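Local coordinates for 450aa long hypothetical fmu protein (Pyrococcus horikoshii, PDB 2YXL) that probably methylates carbon 5 of cytosine in RNA, using S-adenosyl-L-methionine as methyl donor, as an archaeal homologue of the bacterial Fmu/RsmB enzymes, at residues 164-168 and 392-396; 175-180 and 431-435. All coordinates share one frame. Numbering follows the deposited sequence.

Contact 1 (164-168 and 392-396); sequences RVKGI and IFKEE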
loop_
_atom_site.group_PDB
_atom_site.type_symbol
_atom_site.label_atom_id
_atom_site.label_comp_id
_atom_site.label_asym_id
_atom_site.label_seq_id
_atom_site.Cartn_x
_atom_site.Cartn_y
_atom_site.Cartn_z
ATOM N N ARG A 164 1.688 19.487 6.110
ATOM C CA ARG A 164 2.759 19.059 5.210
ATOM C C ARG A 164 2.289 18.922 3.757
ATOM O O ARG A 164 3.031 19.256 2.835
ATOM C CB ARG A 164 3.377 17.747 5.710
ATOM C CG ARG A 164 4.759 17.420 5.156
ATOM C CD ARG A 164 5.840 18.328 5.728
ATOM N NE ARG A 164 7.179 17.863 5.370
ATOM C CZ ARG A 164 7.965 17.141 6.165
ATOM N NH1 ARG A 164 7.561 16.796 7.384
ATOM N NH2 ARG A 164 9.165 16.768 5.744
ATOM N N VAL A 165 1.062 18.438 3.560
ATOM C CA VAL A 165 0.462 18.352 2.223
ATOM C C VAL A 165 0.187 19.753 1.658
ATOM O O VAL A 165 0.457 20.014 0.481
ATOM C CB VAL A 165 -0.824 17.473 2.206
ATOM C CG1 VAL A 165 -1.518 17.530 0.849
ATOM C CG2 VAL A 165 -0.494 16.025 2.555
ATOM N N LYS A 166 -0.325 20.652 2.502
ATOM C CA LYS A 166 -0.557 22.052 2.108
ATOM C C LYS A 166 0.701 22.744 1.584
ATOM O O LYS A 166 0.627 23.536 0.645
ATOM C CB LYS A 166 -1.168 22.865 3.255
ATOM C CG LYS A 166 -2.685 22.972 3.203
ATOM C CD LYS A 166 -3.234 23.731 4.404
ATOM C CE LYS A 166 -4.760 23.688 4.433
ATOM N NZ LYS A 166 -5.330 24.333 5.651
ATOM N N GLY A 167 1.846 22.432 2.187
ATOM C CA GLY A 167 3.136 22.964 1.741
ATOM C C GLY A 167 3.587 22.430 0.390
ATOM O O GLY A 167 4.500 22.982 -0.228
ATOM N N ILE A 168 2.944 21.355 -0.066
ATOM C CA ILE A 168 3.287 20.711 -1.333
ATOM C C ILE A 168 2.255 21.008 -2.428
ATOM O O ILE A 168 2.624 21.287 -3.567
ATOM C CB ILE A 168 3.468 19.172 -1.161
ATOM C CG1 ILE A 168 4.551 18.872 -0.119
ATOM C CG2 ILE A 168 3.810 18.504 -2.498
ATOM C CD1 ILE A 168 4.603 17.431 0.344
ATOM N N ILE A 392 5.006 11.189 -1.329
ATOM C CA ILE A 392 4.690 12.505 -1.881
ATOM C C ILE A 392 5.594 13.608 -1.331
ATOM O O ILE A 392 5.520 14.754 -1.777
ATOM C CB ILE A 392 3.208 12.888 -1.658
ATOM C CG1 ILE A 392 2.850 12.822 -0.171
ATOM C CG2 ILE A 392 2.295 11.995 -2.511
ATOM C CD1 ILE A 392 1.697 13.721 0.236
ATOM N N PHE A 393 6.447 13.253 -0.372
ATOM C CA PHE A 393 7.305 14.225 0.297
ATOM C C PHE A 393 8.525 14.596 -0.536
ATOM O O PHE A 393 9.195 13.724 -1.098
ATOM C CB PHE A 393 7.749 13.705 1.668
ATOM C CG PHE A 393 6.612 13.407 2.609
ATOM C CD1 PHE A 393 6.537 12.175 3.254
ATOM C CD2 PHE A 393 5.620 14.353 2.856
ATOM C CE1 PHE A 393 5.496 11.887 4.138
ATOM C CE2 PHE A 393 4.571 14.074 3.734
ATOM C CZ PHE A 393 4.512 12.839 4.376
ATOM N N LYS A 394 8.809 15.893 -0.602
ATOM C CA LYS A 394 9.977 16.402 -1.322
ATOM C C LYS A 394 11.282 15.870 -0.734
ATOM O O LYS A 394 12.233 15.619 -1.473
ATOM C CB LYS A 394 9.988 17.934 -1.331
ATOM C CG LYS A 394 8.940 18.561 -2.240
ATOM C CD LYS A 394 8.802 20.051 -1.980
ATOM C CE LYS A 394 7.626 20.636 -2.746
ATOM N NZ LYS A 394 7.363 22.055 -2.368
ATOM N N GLU A 395 11.308 15.690 0.588
ATOM C CA GLU A 395 12.485 15.182 1.309
ATOM C C GLU A 395 12.996 13.835 0.802
ATOM O O GLU A 395 14.200 13.579 0.817
ATOM C CB GLU A 395 12.200 15.085 2.810
ATOM C CG GLU A 395 12.588 16.323 3.616
ATOM C CD GLU A 395 11.723 17.543 3.323
ATOM O OE1 GLU A 395 12.194 18.669 3.587
ATOM O OE2 GLU A 395 10.579 17.383 2.837
ATOM N N GLU A 396 12.075 12.982 0.361
ATOM C CA GLU A 396 12.418 11.656 -0.137
ATOM C C GLU A 396 12.639 11.657 -1.643
ATOM O O GLU A 396 13.175 10.698 -2.202
ATOM C CB GLU A 396 11.309 10.670 0.211
ATOM C CG GLU A 396 11.280 10.254 1.662
ATOM C CD GLU A 396 9.997 9.542 2.018
ATOM O OE1 GLU A 396 9.973 8.296 1.949
ATOM O OE2 GLU A 396 9.006 10.228 2.350
#
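R164 reaches from helix 159-169 alongside the ring of F393, its CG 3.6 Å from CE2 of F393. The guanidinium carries on past the ring: CZ of R164 stands 5.4 Å from the F393 ring centroid, at most a weak cation-pi attraction. Beyond the ring, NH2 of R164 meets OE2 of E395 at 3.3 Å, a salt bridge with a weak but nearly straight hydrogen bond, with OE2 near the guanidinium plane, at its edge. The other terminal nitrogen, NH1, forms a salt bridge with E358, so the arginine joins two acidic residues of the methyltransferase part. One helical turn on, I168 also points at the loop; its CD1 lies 3.5 Å from O of I392 and 4.1 Å from CD2 of F393, at the ring edge. The loop 392-396 follows strand 383-389 of the Rossmann-like, SAM-binding fold and begins two residues after C390, the predicted nucleophile; helix 159-169 belongs to the part assigned to the RsmF/B ferredoxin-like family, so the contact joins these two parts of the chain. Deeper in, CG2 of V165 packs against CD1 of I392 at 3.9 Å, while T173, F176 and F177 of helix 173-181 also touch V165. At the outer margin the extended K394 brings NZ to 3.7 Å from O of G167, and its side chain makes a cation-pi contact with F424.

Contact 2 (175-180 and 431-435); sequences DFFRSV and AWPHR
This contact packs helix 173-181 against the N-terminal turn of the short helix 433-436, just after strand 429-431, and joins the ferredoxin-like family region to the methyltransferase part. A431 is extended, W432 (phi/psi -133/139) occupies the N-cap position, and P433 begins the helix at -57/-44. The backbones come closest at S179 and H434, with CA atoms 5.0 Å apart. No hydrogen bond crosses. S179, chi1 p, turns its OG back to O of F176 (2.7 Å) within its own helix; this OG lies 3.4 Å from CB of P433 and 3.2 Å from N of H434, where the angle is too poor for a bond. H434 (chi1 p, chi2 -65°) turns one ring face to the backbone and CB of F176: this CB sits 4.3 Å from the ring centroid in a CH-pi contact, and O of D175 is 3.4 Å from CB of H434. The ring of F176, chi1 t, fills the apolar side, with CE2 4.0 Å from CG of P433 and CD2 4.2 Å from CE3 at the edge of the W432 indole. CG1 of V180 packs against CG of P433 at 4.0 Å. NE2 of H434 bonds to E172, which also forms a salt bridge with R435. Helix 159-169 borders the apolar side, its L169 touching both F176 and W432, while A431 remains backbone-bonded to F441 in the antiparallel neighbour strand 441-447.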
loop_
_atom_site.group_PDB
_atom_site.type_symbol
_atom_site.label_atom_id
_atom_site.label_comp_id
_atom_site.label_asym_id
_atom_site.label_seq_id
_atom_site.Cartn_x
_atom_site.Cartn_y
_atom_site.Cartn_z
ATOM N N ASP A 175 -8.658 18.409 -2.665
ATOM C CA ASP A 175 -8.881 17.394 -3.696
ATOM C C ASP A 175 -8.056 16.129 -3.460
ATOM O O ASP A 175 -8.545 15.014 -3.686
ATOM C CB ASP A 175 -8.601 17.961 -5.091
ATOM C CG ASP A 175 -9.696 18.897 -5.574
ATOM O OD1 ASP A 175 -10.884 18.640 -5.280
ATOM O OD2 ASP A 175 -9.367 19.887 -6.263
ATOM N N PHE A 176 -6.817 16.310 -3.002
ATOM C CA PHE A 176 -5.937 15.194 -2.657
ATOM C C PHE A 176 -6.569 14.305 -1.595
ATOM O O PHE A 176 -6.641 13.085 -1.761
ATOM C CB PHE A 176 -4.572 15.695 -2.176
ATOM C CG PHE A 176 -3.701 14.614 -1.588
ATOM C CD1 PHE A 176 -3.639 14.421 -0.210
ATOM C CD2 PHE A 176 -2.948 13.780 -2.414
ATOM C CE1 PHE A 176 -2.841 13.420 0.337
ATOM C CE2 PHE A 176 -2.147 12.775 -1.876
ATOM C CZ PHE A 176 -2.093 12.596 -0.495
ATOM N N PHE A 177 -7.022 14.921 -0.506
ATOM C CA PHE A 177 -7.640 14.167 0.578
ATOM C C PHE A 177 -8.981 13.564 0.176
ATOM O O PHE A 177 -9.319 12.475 0.623
ATOM C CB PHE A 177 -7.731 14.992 1.867
ATOM C CG PHE A 177 -6.419 15.117 2.589
ATOM C CD1 PHE A 177 -5.717 16.318 2.584
ATOM C CD2 PHE A 177 -5.868 14.023 3.249
ATOM C CE1 PHE A 177 -4.494 16.433 3.241
ATOM C CE2 PHE A 177 -4.644 14.128 3.902
ATOM C CZ PHE A 177 -3.957 15.338 3.901
ATOM N N ARG A 178 -9.722 14.254 -0.687
ATOM C CA ARG A 178 -10.928 13.679 -1.281
ATOM C C ARG A 178 -10.627 12.385 -2.041
ATOM O O ARG A 178 -11.289 11.371 -1.821
ATOM C CB ARG A 178 -11.652 14.689 -2.176
ATOM C CG ARG A 178 -12.671 15.536 -1.425
ATOM C CD ARG A 178 -13.682 16.169 -2.367
ATOM N NE ARG A 178 -13.141 17.348 -3.042
ATOM C CZ ARG A 178 -13.391 18.607 -2.682
ATOM N NH1 ARG A 178 -14.185 18.867 -1.647
ATOM N NH2 ARG A 178 -12.848 19.611 -3.363
ATOM N N SER A 179 -9.612 12.418 -2.905
ATOM C CA SER A 179 -9.222 11.239 -3.683
ATOM C C SER A 179 -8.698 10.062 -2.848
ATOM O O SER A 179 -8.885 8.909 -3.232
ATOM C CB SER A 179 -8.211 11.603 -4.768
ATOM O OG SER A 179 -6.972 11.998 -4.205
ATOM N N VAL A 180 -8.044 10.344 -1.721
ATOM C CA VAL A 180 -7.585 9.270 -0.825
ATOM C C VAL A 180 -8.646 8.870 0.209
ATOM O O VAL A 180 -8.443 7.936 0.988
ATOM C CB VAL A 180 -6.206 9.571 -0.142
ATOM C CG1 VAL A 180 -5.104 9.742 -1.183
ATOM C CG2 VAL A 180 -6.284 10.780 0.788
ATOM N N ALA A 431 3.161 11.242 -10.035
ATOM C CA ALA A 431 1.772 10.819 -10.148
ATOM C C ALA A 431 1.038 11.239 -8.883
ATOM O O ALA A 431 1.614 11.247 -7.789
ATOM C CB ALA A 431 1.680 9.313 -10.340
ATOM N N TRP A 432 -0.230 11.603 -9.046
ATOM C CA TRP A 432 -1.071 12.037 -7.937
ATOM C C TRP A 432 -2.427 11.340 -7.979
ATOM O O TRP A 432 -3.011 11.192 -9.057
ATOM C CB TRP A 432 -1.272 13.551 -7.984
ATOM C CG TRP A 432 -0.029 14.345 -7.737
ATOM C CD1 TRP A 432 0.778 14.919 -8.679
ATOM C CD2 TRP A 432 0.548 14.668 -6.465
ATOM N NE1 TRP A 432 1.821 15.577 -8.073
ATOM C CE2 TRP A 432 1.705 15.439 -6.714
ATOM C CE3 TRP A 432 0.201 14.377 -5.137
ATOM C CZ2 TRP A 432 2.521 15.925 -5.686
ATOM C CZ3 TRP A 432 1.008 14.864 -4.114
ATOM C CH2 TRP A 432 2.156 15.628 -4.395
ATOM N N PRO A 433 -2.938 10.917 -6.806
ATOM C CA PRO A 433 -4.249 10.260 -6.717
ATOM C C PRO A 433 -5.393 11.101 -7.285
ATOM O O PRO A 433 -6.231 10.576 -8.017
ATOM C CB PRO A 433 -4.436 10.048 -5.208
ATOM C CG PRO A 433 -3.053 10.051 -4.650
ATOM C CD PRO A 433 -2.290 11.025 -5.484
ATOM N N HIS A 434 -5.408 12.393 -6.965
ATOM C CA HIS A 434 -6.493 13.289 -7.376
ATOM C C HIS A 434 -6.400 13.730 -8.838
ATOM O O HIS A 434 -7.386 14.203 -9.406
ATOM C CB HIS A 434 -6.579 14.504 -6.440
ATOM C CG HIS A 434 -5.370 15.389 -6.474
ATOM N ND1 HIS A 434 -4.128 14.974 -6.041
ATOM C CD2 HIS A 434 -5.218 16.673 -6.876
ATOM C CE1 HIS A 434 -3.262 15.961 -6.185
ATOM N NE2 HIS A 434 -3.898 17.003 -6.688
ATOM N N ARG A 435 -5.223 13.571 -9.442
ATOM C CA ARG A 435 -5.035 13.893 -10.861
ATOM C C ARG A 435 -5.099 12.661 -11.762
ATOM O O ARG A 435 -5.569 12.748 -12.893
ATOM C CB ARG A 435 -3.702 14.610 -11.097
ATOM C CG ARG A 435 -3.555 15.957 -10.409
ATOM C CD ARG A 435 -2.265 16.629 -10.844
ATOM N NE ARG A 435 -1.762 17.579 -9.853
ATOM C CZ ARG A 435 -0.554 18.143 -9.889
ATOM N NH1 ARG A 435 0.299 17.854 -10.866
ATOM N NH2 ARG A 435 -0.194 18.996 -8.938
#

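How the contacts relate
Contacts 1 and 2 are two parts of one interface, with centres 14 Å apart: of the successive helices 159-169 and 173-181, one meets the loop 392-396, the other the start of helix 433-436. W432 and I392 bind them together. CZ3 of W432 lies 3.5 Å from CG2 of I392, and CH2 of W432 is 3.8 Å from CG2 of I168; between the helices, CG1 of V165 meets CD1 of F176 at 3.9 Å. The predicted nucleophile C390 is near both, its side chain about 8 Å from that of I392 and about 10 Å from that of P433. Bound sinefungin lies farther off, about 14 Å from the F393 side chain.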